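Local atomic coordinates of pilin (Streptococcus pyogenes serotype M1, PDB entry 3GLD), a protein that forms the backbone of the streptococcal pilus, its subunits stacking head to tail through intermolecular isopeptide bonds and serving adhesion to host cells, aggregation and biofilm formation. Residues N24-N29 / Q152-L157; F39-E44 / P64-T69; Y100-E105 / Y120-H125; T160-K165 / M284-T289. The protein carries 2 engineered substitutions. One frame throughout, in Å; residues are numbered along the deposited sequence.

Interaction 1: residues N24-N29 / Q152-L157; sequences NLDLVN and QFKNSL
Leu25, Leu27 and Leu157 make the dense side of this contact, on the face that also carries Asn155. Leu157 has CG anti to its backbone N (chi1 176°). Leu25 crosses it obliquely and sets CD1 4.0 Å from Leu157 CB. Leu27 lies alongside and points the same way, its CD2 3.8 Å from Leu157 CD2. Beneath the side chains the backbones run parallel, with a marked twist of 32°. Leu157 N gives Asp26 O a nearly straight bond of 2.7 Å, and Val28 N reaches Leu157 O at 3.0 Å. Strand 18-27 opens the first CnaB-type, Ig-like domain and the start of strand 151-169 closes it; here the two lie side by side. Asn155 belongs to the Lys23-Asn155 isopeptide cross-link of the natural pilin. Here its OD1 accepts from Asp116 N. The other face, with Asn24, Asp26, Lys154 and Ser156, is loose and largely open to solvent. Lys154 bends at chi3 and passes obliquely over the carboxylate, bringing CD to 3.4 Å from Asp26 OD1. Its NZ stops 3.8 Å from Asp26 OD1, a long salt bridge. Where the strand pairing ends, a water accepts from Asn29 N and donates to Leu157 O.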
loop_
_atom_site.group_PDB
_atom_site.type_symbol
_atom_site.label_atom_id
_atom_site.label_comp_id
_atom_site.label_asym_id
_atom_site.label_seq_id
_atom_site.Cartn_x
_atom_site.Cartn_y
_atom_site.Cartn_z
ATOM N N ASN A 24 -3.204 10.027 0.109
ATOM C CA ASN A 24 -2.344 9.557 -0.954
ATOM C C ASN A 24 -1.651 8.265 -0.511
ATOM O O ASN A 24 -1.403 8.056 0.676
ATOM C CB ASN A 24 -1.299 10.620 -1.317
ATOM C CG ASN A 24 -1.878 11.778 -2.141
ATOM O OD1 ASN A 24 -1.766 12.945 -1.756
ATOM N ND2 ASN A 24 -2.468 11.459 -3.285
ATOM N N LEU A 25 -1.364 7.383 -1.461
ATOM C CA LEU A 25 -0.600 6.182 -1.151
ATOM C C LEU A 25 0.676 6.195 -1.982
ATOM O O LEU A 25 0.644 6.032 -3.200
ATOM C CB LEU A 25 -1.439 4.931 -1.403
ATOM C CG LEU A 25 -0.915 3.551 -1.009
ATOM C CD1 LEU A 25 -0.846 3.383 0.502
ATOM C CD2 LEU A 25 -1.829 2.484 -1.618
ATOM N N ASP A 26 1.792 6.411 -1.308
ATOM C CA ASP A 26 3.096 6.396 -1.945
ATOM C C ASP A 26 3.511 4.935 -2.155
ATOM O O ASP A 26 3.356 4.128 -1.250
ATOM C CB ASP A 26 4.118 7.100 -1.047
ATOM C CG ASP A 26 4.909 8.152 -1.788
ATOM O OD1 ASP A 26 4.293 9.066 -2.384
ATOM O OD2 ASP A 26 6.156 8.069 -1.778
ATOM N N LEU A 27 4.025 4.612 -3.340
ATOM C CA LEU A 27 4.459 3.249 -3.661
ATOM C C LEU A 27 5.983 3.123 -3.734
ATOM O O LEU A 27 6.639 3.820 -4.520
ATOM C CB LEU A 27 3.825 2.784 -4.981
ATOM C CG LEU A 27 2.349 3.135 -5.258
ATOM C CD1 LEU A 27 1.975 2.792 -6.695
ATOM C CD2 LEU A 27 1.417 2.413 -4.282
ATOM N N VAL A 28 6.548 2.234 -2.920
ATOM C CA VAL A 28 7.988 1.927 -3.019
ATOM C C VAL A 28 8.346 1.395 -4.416
ATOM O O VAL A 28 9.355 1.802 -5.019
ATOM C CB VAL A 28 8.436 0.949 -1.915
ATOM C CG1 VAL A 28 9.932 0.586 -2.068
ATOM C CG2 VAL A 28 8.193 1.578 -0.546
ATOM N N ASN A 29 7.493 0.510 -4.930
ATOM C CA ASN A 29 7.610 0.008 -6.292
ATOM C C ASN A 29 6.439 0.546 -7.122
ATOM O O ASN A 29 5.299 0.205 -6.843
ATOM C CB ASN A 29 7.550 -1.525 -6.256
ATOM C CG ASN A 29 7.638 -2.167 -7.640
ATOM O OD1 ASN A 29 7.352 -1.542 -8.664
ATOM N ND2 ASN A 29 8.049 -3.446 -7.668
ATOM N N GLN A 152 -3.936 16.395 4.618
ATOM C CA GLN A 152 -3.440 15.371 3.711
ATOM C C GLN A 152 -2.695 14.330 4.528
ATOM O O GLN A 152 -1.967 14.668 5.472
ATOM C CB GLN A 152 -2.521 15.992 2.655
ATOM C CG GLN A 152 -3.261 16.478 1.413
ATOM C CD GLN A 152 -2.543 17.580 0.647
ATOM O OE1 GLN A 152 -1.344 17.816 0.828
ATOM N NE2 GLN A 152 -3.292 18.276 -0.215
ATOM N N PHE A 153 -2.916 13.067 4.173
ATOM C CA PHE A 153 -2.203 11.944 4.766
ATOM C C PHE A 153 -1.557 11.086 3.658
ATOM O O PHE A 153 -2.173 10.834 2.615
ATOM C CB PHE A 153 -3.159 11.103 5.608
ATOM C CG PHE A 153 -3.574 11.758 6.902
ATOM C CD1 PHE A 153 -2.744 11.721 8.019
ATOM C CD2 PHE A 153 -4.813 12.391 7.011
ATOM C CE1 PHE A 153 -3.126 12.320 9.232
ATOM C CE2 PHE A 153 -5.209 12.979 8.211
ATOM C CZ PHE A 153 -4.361 12.944 9.325
ATOM N N LYS A 154 -0.322 10.639 3.882
ATOM C CA LYS A 154 0.408 9.868 2.868
ATOM C C LYS A 154 0.988 8.612 3.507
ATOM O O LYS A 154 2.021 8.677 4.159
ATOM C CB LYS A 154 1.519 10.717 2.231
ATOM C CG LYS A 154 2.216 10.048 1.022
ATOM C CD LYS A 154 3.017 11.024 0.138
ATOM C CE LYS A 154 4.343 11.421 0.785
ATOM N NZ LYS A 154 5.295 12.046 -0.194
ATOM N N ASN A 155 0.284 7.489 3.373
ATOM C CA ASN A 155 0.839 6.202 3.765
ATOM C C ASN A 155 1.765 5.666 2.670
ATOM O O ASN A 155 1.661 6.081 1.503
ATOM C CB ASN A 155 -0.268 5.193 4.059
ATOM C CG ASN A 155 -1.066 5.539 5.303
ATOM O OD1 ASN A 155 -0.664 6.380 6.133
ATOM N ND2 ASN A 155 -2.213 4.886 5.445
ATOM N N SER A 156 2.679 4.770 3.044
ATOM C CA SER A 156 3.602 4.149 2.066
ATOM C C SER A 156 3.311 2.661 1.922
ATOM O O SER A 156 3.221 1.934 2.911
ATOM C CB SER A 156 5.078 4.369 2.432
ATOM O OG SER A 156 5.919 3.969 1.343
ATOM N N LEU A 157 3.110 2.226 0.686
ATOM C CA LEU A 157 2.900 0.810 0.405
ATOM C C LEU A 157 4.221 0.202 -0.060
ATOM O O LEU A 157 4.764 0.567 -1.111
ATOM C CB LEU A 157 1.828 0.622 -0.668
ATOM C CG LEU A 157 1.582 -0.815 -1.121
ATOM C CD1 LEU A 157 0.948 -1.666 -0.024
ATOM C CD2 LEU A 157 0.711 -0.790 -2.389
HETATM O O HOH W 1 5.683 -0.894 -3.372
#

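Interaction 2: residues F39-E44 / P64-T69; sequences FTFKIE and PMTKVT
The Phe41 ring and Val68 cross obliquely on the buried face of this strand pair. Phe41 CG is anti to its carbonyl carbon (chi1 -46°). That brings Phe41 CE2 to 3.8 Å from Val68 CG2, which meets the ring at its edge, near the ring plane. Val68 holds CG2 in the crowded position between its backbone N and carbonyl carbon (taking CG1 anti to the carbonyl carbon). Val68 CG2 also lies 3.8 Å from Phe39 CB, so this one methyl touches both phenylalanines. The rings lead on into the domain: Phe41 meets Phe153 with planes about 20° apart, and Phe39 makes a cation-pi contact with Lys23. Strands 37-45 and 65-70 form an antiparallel pair of the beta sandwich. Phe39 with Val68 and Phe41 with Thr66 are hydrogen-bonded pairs. Phe41 N to Thr66 O is the shortest of these bonds at 2.7 Å. Thr40, Lys42 and Met65 carry the opposite, more open face. Met65 bends at chi2 and turns its sulfur across Thr40, with Met65 SD 3.6 Å from Thr40 CG2. Its methyl runs on beside the lysine chain: Met65 CE is 3.7 Å from Lys42 CD, and these two side chains point the same way. Lys42 is extended as far as chi3 and then bends, carrying NZ to a long salt bridge with Glu44 OE1 at 3.7 Å. Lys67 turns its own NZ to Asp38.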
loop_
_atom_site.group_PDB
_atom_site.type_symbol
_atom_site.label_atom_id
_atom_site.label_comp_id
_atom_site.label_asym_id
_atom_site.label_seq_id
_atom_site.Cartn_x
_atom_site.Cartn_y
_atom_site.Cartn_z
ATOM N N PHE A 39 -8.816 3.155 4.655
ATOM C CA PHE A 39 -8.053 3.916 5.633
ATOM C C PHE A 39 -9.020 4.883 6.322
ATOM O O PHE A 39 -9.855 5.506 5.652
ATOM C CB PHE A 39 -6.896 4.682 4.981
ATOM C CG PHE A 39 -5.842 3.794 4.398
ATOM C CD1 PHE A 39 -4.949 3.121 5.223
ATOM C CD2 PHE A 39 -5.777 3.582 3.021
ATOM C CE1 PHE A 39 -3.996 2.266 4.681
ATOM C CE2 PHE A 39 -4.823 2.736 2.466
ATOM C CZ PHE A 39 -3.926 2.088 3.295
ATOM N N THR A 40 -8.899 4.988 7.646
ATOM C CA THR A 40 -9.851 5.697 8.474
ATOM C C THR A 40 -9.176 6.904 9.135
ATOM O O THR A 40 -7.986 6.864 9.497
ATOM C CB THR A 40 -10.486 4.767 9.539
ATOM O OG1 THR A 40 -11.283 3.783 8.881
ATOM C CG2 THR A 40 -11.425 5.546 10.487
ATOM N N PHE A 41 -9.950 7.975 9.279
ATOM C CA PHE A 41 -9.452 9.217 9.866
ATOM C C PHE A 41 -10.420 9.648 10.927
ATOM O O PHE A 41 -11.628 9.484 10.777
ATOM C CB PHE A 41 -9.265 10.299 8.791
ATOM C CG PHE A 41 -8.562 9.789 7.555
ATOM C CD1 PHE A 41 -7.180 9.691 7.516
ATOM C CD2 PHE A 41 -9.296 9.375 6.444
ATOM C CE1 PHE A 41 -6.539 9.192 6.390
ATOM C CE2 PHE A 41 -8.662 8.880 5.314
ATOM C CZ PHE A 41 -7.278 8.790 5.293
ATOM N N LYS A 42 -9.866 10.179 12.012
ATOM C CA LYS A 42 -10.616 10.549 13.186
ATOM C C LYS A 42 -10.434 12.043 13.450
ATOM O O LYS A 42 -9.331 12.592 13.281
ATOM C CB LYS A 42 -10.084 9.755 14.386
ATOM C CG LYS A 42 -10.836 9.943 15.709
ATOM C CD LYS A 42 -10.210 9.117 16.868
ATOM C CE LYS A 42 -8.842 9.645 17.297
ATOM N NZ LYS A 42 -8.415 9.022 18.598
ATOM N N ILE A 43 -11.524 12.681 13.864
ATOM C CA ILE A 43 -11.481 14.049 14.413
ATOM C C ILE A 43 -12.033 14.033 15.830
ATOM O O ILE A 43 -13.072 13.430 16.087
ATOM C CB ILE A 43 -12.287 15.059 13.554
ATOM C CG1 ILE A 43 -12.100 16.490 14.077
ATOM C CG2 ILE A 43 -13.755 14.701 13.540
ATOM C CD1 ILE A 43 -12.235 17.562 13.015
ATOM N N GLU A 44 -11.324 14.689 16.748
ATOM C CA GLU A 44 -11.780 14.819 18.129
ATOM C C GLU A 44 -11.529 16.238 18.657
ATOM O O GLU A 44 -10.628 16.933 18.168
ATOM C CB GLU A 44 -11.079 13.804 19.028
ATOM C CG GLU A 44 -9.574 13.771 18.866
ATOM C CD GLU A 44 -8.892 12.832 19.845
ATOM O OE1 GLU A 44 -9.582 12.008 20.488
ATOM O OE2 GLU A 44 -7.656 12.922 19.979
ATOM N N PRO A 64 -17.392 11.159 14.093
ATOM C CA PRO A 64 -15.996 11.569 14.234
ATOM C C PRO A 64 -15.013 10.866 13.283
ATOM O O PRO A 64 -13.847 11.268 13.180
ATOM C CB PRO A 64 -15.655 11.172 15.673
ATOM C CG PRO A 64 -16.923 10.738 16.304
ATOM C CD PRO A 64 -17.832 10.325 15.217
ATOM N N MET A 65 -15.460 9.816 12.609
ATOM C CA MET A 65 -14.585 9.090 11.717
ATOM C C MET A 65 -15.073 9.172 10.290
ATOM O O MET A 65 -16.267 9.216 10.034
ATOM C CB MET A 65 -14.441 7.630 12.163
ATOM C CG MET A 65 -14.015 7.497 13.621
ATOM S SD MET A 65 -12.618 6.384 13.826
ATOM C CE MET A 65 -12.376 6.410 15.617
ATOM N N THR A 66 -14.127 9.232 9.368
ATOM C CA THR A 66 -14.425 9.164 7.956
ATOM C C THR A 66 -13.379 8.259 7.299
ATOM O O THR A 66 -12.289 8.018 7.861
ATOM C CB THR A 66 -14.451 10.572 7.306
ATOM O OG1 THR A 66 -15.103 10.499 6.031
ATOM C CG2 THR A 66 -13.039 11.162 7.150
ATOM N N LYS A 67 -13.702 7.739 6.120
ATOM C CA LYS A 67 -12.776 6.815 5.476
ATOM C C LYS A 67 -12.641 7.005 3.988
ATOM O O LYS A 67 -13.489 7.652 3.352
ATOM C CB LYS A 67 -13.110 5.368 5.816
ATOM C CG LYS A 67 -14.477 4.932 5.479
ATOM C CD LYS A 67 -14.620 3.464 5.780
ATOM C CE LYS A 67 -15.446 2.803 4.694
ATOM N NZ LYS A 67 -15.929 1.498 5.184
ATOM N N VAL A 68 -11.526 6.495 3.466
ATOM C CA VAL A 68 -11.322 6.316 2.037
ATOM C C VAL A 68 -11.186 4.805 1.808
ATOM O O VAL A 68 -10.975 4.040 2.764
ATOM C CB VAL A 68 -10.062 7.044 1.539
ATOM C CG1 VAL A 68 -10.221 8.569 1.661
ATOM C CG2 VAL A 68 -8.807 6.555 2.295
ATOM N N THR A 69 -11.331 4.383 0.559
ATOM C CA THR A 69 -11.308 2.971 0.197
ATOM C C THR A 69 -10.446 2.795 -1.041
ATOM O O THR A 69 -10.563 3.562 -2.004
ATOM C CB THR A 69 -12.725 2.418 -0.078
ATOM O OG1 THR A 69 -13.435 2.302 1.154
ATOM C CG2 THR A 69 -12.672 1.024 -0.711
#

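Interaction 3: residues Y100-E105 / Y120-H125; sequences YKVTAE and YTVQVH. Engineered in segment 100-105: Ala104 (natural residue Glu).
Strands 96-104 and 119-129 are antiparallel neighbours in a sheet of the Ig-like beta sandwich. Between residues 100-105 and 120-125, Tyr100 with Val122 and Val102 with Tyr120 are hydrogen-bonded pairs, each closed by two backbone bonds. The Val122 N to Tyr100 O bond is straight at the hydrogen and only 2.7 Å long, yet its donor stands 35° above the carbonyl plane. Tyr120 N meets Val102 O at 2.9 Å, in the carbonyl plane. The two short segments run at 138° to each other, a strongly twisted antiparallel pair. They soon part, so the engineered Ala104 stands clear of residues 120-125.

The side chains of both pairs, with Val124, form a buried apolar layer. Val102 and Val122 each place CG2 anti to the carbonyl carbon. These methyls cross obliquely, and Val102 CG2 comes within 3.6 Å of Val122 CG2. Tyr100 also has CG anti to its carbonyl carbon, so its ring swings along the partner strand. There Tyr100 CE1 touches Val124 CG2 at 3.7 Å, and the ring edge lies near Val122 O. At the other end the Tyr120 ring turns an edge to Val102 O.

The next shell packs round the two rings. Phe87 packs edge-to-face with Tyr100, while Ile43 of strand 37-45 touches both Tyr100 and Val102. Phe153 meets the Tyr120 ring edge-to-face. Each phenol ends on a backbone carbonyl: Tyr100 OH bonds Val59 O, and Tyr120 OH bonds Gln152 O.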
loop_
_atom_site.group_PDB
_atom_site.type_symbol
_atom_site.label_atom_id
_atom_site.label_comp_id
_atom_site.label_asym_id
_atom_site.label_seq_id
_atom_site.Cartn_x
_atom_site.Cartn_y
_atom_site.Cartn_z
ATOM N N TYR A 100 -9.875 21.279 17.181
ATOM C CA TYR A 100 -9.955 19.836 17.043
ATOM C C TYR A 100 -8.582 19.283 16.670
ATOM O O TYR A 100 -7.700 20.022 16.234
ATOM C CB TYR A 100 -10.922 19.447 15.930
ATOM C CG TYR A 100 -12.358 19.839 16.124
ATOM C CD1 TYR A 100 -12.798 21.134 15.801
ATOM C CD2 TYR A 100 -13.280 18.932 16.628
ATOM C CE1 TYR A 100 -14.130 21.511 15.981
ATOM C CE2 TYR A 100 -14.605 19.288 16.801
ATOM C CZ TYR A 100 -15.023 20.582 16.476
ATOM O OH TYR A 100 -16.341 20.943 16.632
ATOM N N LYS A 101 -8.435 17.966 16.782
ATOM C CA LYS A 101 -7.253 17.275 16.271
ATOM C C LYS A 101 -7.721 16.203 15.303
ATOM O O LYS A 101 -8.690 15.497 15.591
ATOM C CB LYS A 101 -6.458 16.634 17.407
ATOM C CG LYS A 101 -5.893 17.616 18.401
ATOM C CD LYS A 101 -4.541 17.138 18.941
ATOM C CE LYS A 101 -3.975 18.160 19.930
ATOM N NZ LYS A 101 -3.124 17.538 20.982
ATOM N N VAL A 102 -7.043 16.110 14.162
ATOM C CA VAL A 102 -7.356 15.130 13.132
ATOM C C VAL A 102 -6.170 14.172 12.979
ATOM O O VAL A 102 -5.038 14.624 12.773
ATOM C CB VAL A 102 -7.628 15.803 11.787
ATOM C CG1 VAL A 102 -7.806 14.749 10.669
ATOM C CG2 VAL A 102 -8.869 16.693 11.887
ATOM N N THR A 103 -6.445 12.870 13.090
ATOM C CA THR A 103 -5.417 11.823 12.991
ATOM C C THR A 103 -5.868 10.692 12.049
ATOM O O THR A 103 -7.060 10.561 11.739
ATOM C CB THR A 103 -5.052 11.222 14.367
ATOM O OG1 THR A 103 -6.241 10.780 15.035
ATOM C CG2 THR A 103 -4.308 12.248 15.249
ATOM N N ALA A 104 -4.902 9.911 11.574
ATOM C CA ALA A 104 -5.195 8.724 10.769
ATOM C C ALA A 104 -5.172 7.536 11.698
ATOM O O ALA A 104 -4.188 7.338 12.422
ATOM C CB ALA A 104 -4.163 8.559 9.664
ATOM N N GLU A 105 -6.263 6.775 11.712
ATOM C CA GLU A 105 -6.334 5.532 12.480
ATOM C C GLU A 105 -5.370 4.465 11.949
ATOM O O GLU A 105 -5.129 4.386 10.737
ATOM C CB GLU A 105 -7.749 4.965 12.456
ATOM C CG GLU A 105 -8.735 5.725 13.308
ATOM C CD GLU A 105 -8.609 5.415 14.789
ATOM O OE1 GLU A 105 -8.673 4.218 15.171
ATOM O OE2 GLU A 105 -8.466 6.381 15.577
ATOM N N TYR A 120 -2.999 16.697 12.858
ATOM C CA TYR A 120 -3.360 18.048 12.490
ATOM C C TYR A 120 -4.167 18.735 13.587
ATOM O O TYR A 120 -5.038 18.134 14.219
ATOM C CB TYR A 120 -4.168 18.051 11.201
ATOM C CG TYR A 120 -3.383 17.722 9.952
ATOM C CD1 TYR A 120 -3.317 16.413 9.465
ATOM C CD2 TYR A 120 -2.756 18.732 9.227
ATOM C CE1 TYR A 120 -2.615 16.123 8.286
ATOM C CE2 TYR A 120 -2.051 18.457 8.072
ATOM C CZ TYR A 120 -1.980 17.159 7.604
ATOM O OH TYR A 120 -1.283 16.931 6.451
ATOM N N THR A 121 -3.866 20.006 13.823
ATOM C CA THR A 121 -4.735 20.814 14.656
ATOM C C THR A 121 -5.672 21.526 13.700
ATOM O O THR A 121 -5.235 22.080 12.679
ATOM C CB THR A 121 -3.950 21.785 15.544
ATOM O OG1 THR A 121 -3.067 21.024 16.382
ATOM C CG2 THR A 121 -4.900 22.592 16.442
ATOM N N VAL A 122 -6.963 21.459 14.013
ATOM C CA VAL A 122 -7.994 22.040 13.172
ATOM C C VAL A 122 -8.759 23.107 13.966
ATOM O O VAL A 122 -9.206 22.867 15.096
ATOM C CB VAL A 122 -8.942 20.946 12.604
ATOM C CG1 VAL A 122 -10.272 21.533 12.111
ATOM C CG2 VAL A 122 -8.261 20.179 11.445
ATOM N N GLN A 123 -8.840 24.292 13.372
ATOM C CA GLN A 123 -9.568 25.445 13.917
ATOM C C GLN A 123 -10.826 25.611 13.071
ATOM O O GLN A 123 -10.726 25.810 11.863
ATOM C CB GLN A 123 -8.720 26.705 13.780
ATOM C CG GLN A 123 -7.507 26.789 14.693
ATOM C CD GLN A 123 -6.645 28.046 14.459
ATOM O OE1 GLN A 123 -6.883 28.827 13.544
ATOM N NE2 GLN A 123 -5.626 28.216 15.283
ATOM N N VAL A 124 -12.001 25.478 13.682
ATOM C CA VAL A 124 -13.237 25.888 13.027
ATOM C C VAL A 124 -13.560 27.329 13.470
ATOM O O VAL A 124 -13.757 27.586 14.654
ATOM C CB VAL A 124 -14.419 24.956 13.328
ATOM C CG1 VAL A 124 -15.678 25.454 12.575
ATOM C CG2 VAL A 124 -14.103 23.505 12.915
ATOM N N HIS A 125 -13.555 28.255 12.514
ATOM C CA HIS A 125 -13.910 29.648 12.747
ATOM C C HIS A 125 -15.419 29.857 12.638
ATOM O O HIS A 125 -16.004 29.797 11.547
ATOM C CB HIS A 125 -13.120 30.564 11.808
ATOM C CG HIS A 125 -11.681 30.673 12.185
ATOM N ND1 HIS A 125 -10.791 29.631 12.027
ATOM C CD2 HIS A 125 -10.983 31.678 12.759
ATOM C CE1 HIS A 125 -9.600 29.999 12.459
ATOM N NE2 HIS A 125 -9.691 31.238 12.916
#

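Interaction 4: residues T160-K165 / M284-T289; sequences TTLTVK and MTITFT
Met284 O is gripped by two hydrogen bonds and one CH contact. Thr163 N comes to 2.9 Å from Met284 O, nearly along the C=O axis and almost straight (174°). A water donates a second bond to Met284 O, also of 2.9 Å. Leu162 CA adds a weaker CA-H...O contact to the same oxygen. That water also donates to Thr161 OG1 and shares a hydrogen bond with Thr163 OG1, so it ties the carbonyl to two threonine hydroxyls. Thr161 OG1 is further bonded to Asp283. On the same face Lys165 lies along Thr287, bends at chi3 and sets CD 3.7 Å from Thr285 CG2. A second water accepts from Lys165 NZ and donates to Thr287 OG1. The reverse face is apolar. Leu162 CG is anti to its backbone N (chi1 167°), and Leu162 CD1 touches both Met284 CG, at 3.6 Å, and Ile286 CD1, at 3.8 Å. Val164 CG1 crosses obliquely to Phe288 CD1 at 3.9 Å. The Phe288 ring packs on Glu245, the residue that autocatalyses the Lys166-Asn290 isopeptide bond. Strand 151-169 and strand 284-291 run parallel, and their close pairing beside a Lys-Asn cross-link is the arrangement of CnaB-type pilin domains.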
loop_
_atom_site.group_PDB
_atom_site.type_symbol
_atom_site.label_atom_id
_atom_site.label_comp_id
_atom_site.label_asym_id
_atom_site.label_seq_id
_atom_site.Cartn_x
_atom_site.Cartn_y
_atom_site.Cartn_z
ATOM N N THR A 160 7.559 -6.609 -2.246
ATOM C CA THR A 160 8.809 -7.351 -2.179
ATOM C C THR A 160 9.126 -8.081 -3.495
ATOM O O THR A 160 8.461 -7.859 -4.509
ATOM C CB THR A 160 8.809 -8.298 -0.953
ATOM O OG1 THR A 160 10.117 -8.846 -0.754
ATOM C CG2 THR A 160 7.755 -9.419 -1.100
ATOM N N THR A 161 10.185 -8.894 -3.501
ATOM C CA THR A 161 10.507 -9.709 -4.670
ATOM C C THR A 161 10.704 -11.136 -4.238
ATOM O O THR A 161 11.106 -11.386 -3.085
ATOM C CB THR A 161 11.792 -9.256 -5.378
ATOM O OG1 THR A 161 12.891 -9.363 -4.459
ATOM C CG2 THR A 161 11.662 -7.804 -5.881
ATOM N N LEU A 162 10.404 -12.063 -5.162
ATOM C CA LEU A 162 10.789 -13.452 -5.042
ATOM C C LEU A 162 11.677 -13.868 -6.233
ATOM O O LEU A 162 11.279 -13.767 -7.410
ATOM C CB LEU A 162 9.555 -14.352 -4.932
ATOM C CG LEU A 162 9.818 -15.855 -5.100
ATOM C CD1 LEU A 162 10.689 -16.346 -3.990
ATOM C CD2 LEU A 162 8.513 -16.630 -5.135
ATOM N N THR A 163 12.898 -14.297 -5.920
ATOM C CA THR A 163 13.850 -14.781 -6.929
ATOM C C THR A 163 13.958 -16.301 -6.798
ATOM O O THR A 163 14.123 -16.830 -5.704
ATOM C CB THR A 163 15.223 -14.104 -6.736
ATOM O OG1 THR A 163 15.047 -12.695 -6.852
ATOM C CG2 THR A 163 16.294 -14.550 -7.786
ATOM N N VAL A 164 13.811 -17.013 -7.912
ATOM C CA VAL A 164 13.990 -18.468 -7.902
ATOM C C VAL A 164 15.168 -18.825 -8.788
ATOM O O VAL A 164 15.213 -18.446 -9.945
ATOM C CB VAL A 164 12.708 -19.241 -8.371
ATOM C CG1 VAL A 164 12.942 -20.787 -8.296
ATOM C CG2 VAL A 164 11.499 -18.829 -7.539
ATOM N N LYS A 165 16.128 -19.548 -8.229
ATOM C CA LYS A 165 17.370 -19.822 -8.911
ATOM C C LYS A 165 17.545 -21.318 -9.046
ATOM O O LYS A 165 17.153 -22.071 -8.144
ATOM C CB LYS A 165 18.550 -19.281 -8.095
ATOM C CG LYS A 165 18.615 -17.784 -8.050
ATOM C CD LYS A 165 19.712 -17.275 -7.082
ATOM C CE LYS A 165 21.126 -17.560 -7.582
ATOM N NZ LYS A 165 22.131 -16.928 -6.674
ATOM N N MET A 284 13.115 -12.245 -1.063
ATOM C CA MET A 284 13.299 -13.672 -0.833
ATOM C C MET A 284 14.086 -14.301 -1.958
ATOM O O MET A 284 13.754 -14.087 -3.118
ATOM C CB MET A 284 11.938 -14.366 -0.704
ATOM C CG MET A 284 12.020 -15.915 -0.665
ATOM S SD MET A 284 12.915 -16.545 0.766
ATOM C CE MET A 284 11.592 -16.604 1.994
ATOM N N THR A 285 15.101 -15.122 -1.638
ATOM C CA THR A 285 15.788 -15.885 -2.675
ATOM C C THR A 285 15.732 -17.375 -2.373
ATOM O O THR A 285 16.133 -17.807 -1.296
ATOM C CB THR A 285 17.244 -15.441 -2.848
ATOM O OG1 THR A 285 17.268 -14.065 -3.168
ATOM C CG2 THR A 285 17.920 -16.200 -4.003
ATOM N N ILE A 286 15.217 -18.141 -3.336
ATOM C CA ILE A 286 15.043 -19.569 -3.203
ATOM C C ILE A 286 15.831 -20.253 -4.317
ATOM O O ILE A 286 15.578 -20.022 -5.506
ATOM C CB ILE A 286 13.563 -19.985 -3.282
ATOM C CG1 ILE A 286 12.744 -19.195 -2.245
ATOM C CG2 ILE A 286 13.427 -21.496 -3.104
ATOM C CD1 ILE A 286 11.295 -19.594 -2.151
ATOM N N THR A 287 16.780 -21.094 -3.906
ATOM C CA THR A 287 17.678 -21.784 -4.820
ATOM C C THR A 287 17.420 -23.286 -4.831
ATOM O O THR A 287 17.475 -23.950 -3.793
ATOM C CB THR A 287 19.116 -21.520 -4.422
ATOM O OG1 THR A 287 19.282 -20.105 -4.231
ATOM C CG2 THR A 287 20.124 -22.053 -5.502
ATOM N N PHE A 288 17.127 -23.801 -6.022
ATOM C CA PHE A 288 17.008 -25.242 -6.220
ATOM C C PHE A 288 18.353 -25.778 -6.722
ATOM O O PHE A 288 18.853 -25.376 -7.768
ATOM C CB PHE A 288 15.884 -25.549 -7.196
ATOM C CG PHE A 288 14.508 -25.382 -6.618
ATOM C CD1 PHE A 288 13.926 -24.107 -6.511
ATOM C CD2 PHE A 288 13.779 -26.487 -6.199
ATOM C CE1 PHE A 288 12.652 -23.952 -6.004
ATOM C CE2 PHE A 288 12.490 -26.341 -5.693
ATOM C CZ PHE A 288 11.918 -25.058 -5.594
ATOM N N THR A 289 18.964 -26.642 -5.933
ATOM C CA THR A 289 20.225 -27.268 -6.335
ATOM C C THR A 289 19.905 -28.674 -6.760
ATOM O O THR A 289 19.329 -29.452 -5.970
ATOM C CB THR A 289 21.247 -27.278 -5.182
ATOM O OG1 THR A 289 21.495 -25.924 -4.798
ATOM C CG2 THR A 289 22.591 -27.932 -5.601
HETATM O O HOH W 2 14.377 -11.576 -4.471
HETATM O O HOH W 3 21.780 -19.126 -4.528
#

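Interactions 1 and 4 both use strand 151-169, which passes from one domain into the next. Each pairs parallel strands, with one mainly apolar face and one polar face; in interaction 1 the first also carries Asn155. Interaction 4 uses waters and threonines on its polar face; interaction 1 has a long salt bridge there. Interactions 2 and 3 are antiparallel and share a sheet, joined where strand 37-45 meets strand 96-104. Interaction 3 is the most buried, made by valines and tyrosines; interaction 2 has Met65 and Lys67 on its exposed side. Phe153 of interaction 1 touches both, so these three surround one core. Interaction 4 lies apart, its centre about 40 Å from that of interaction 2.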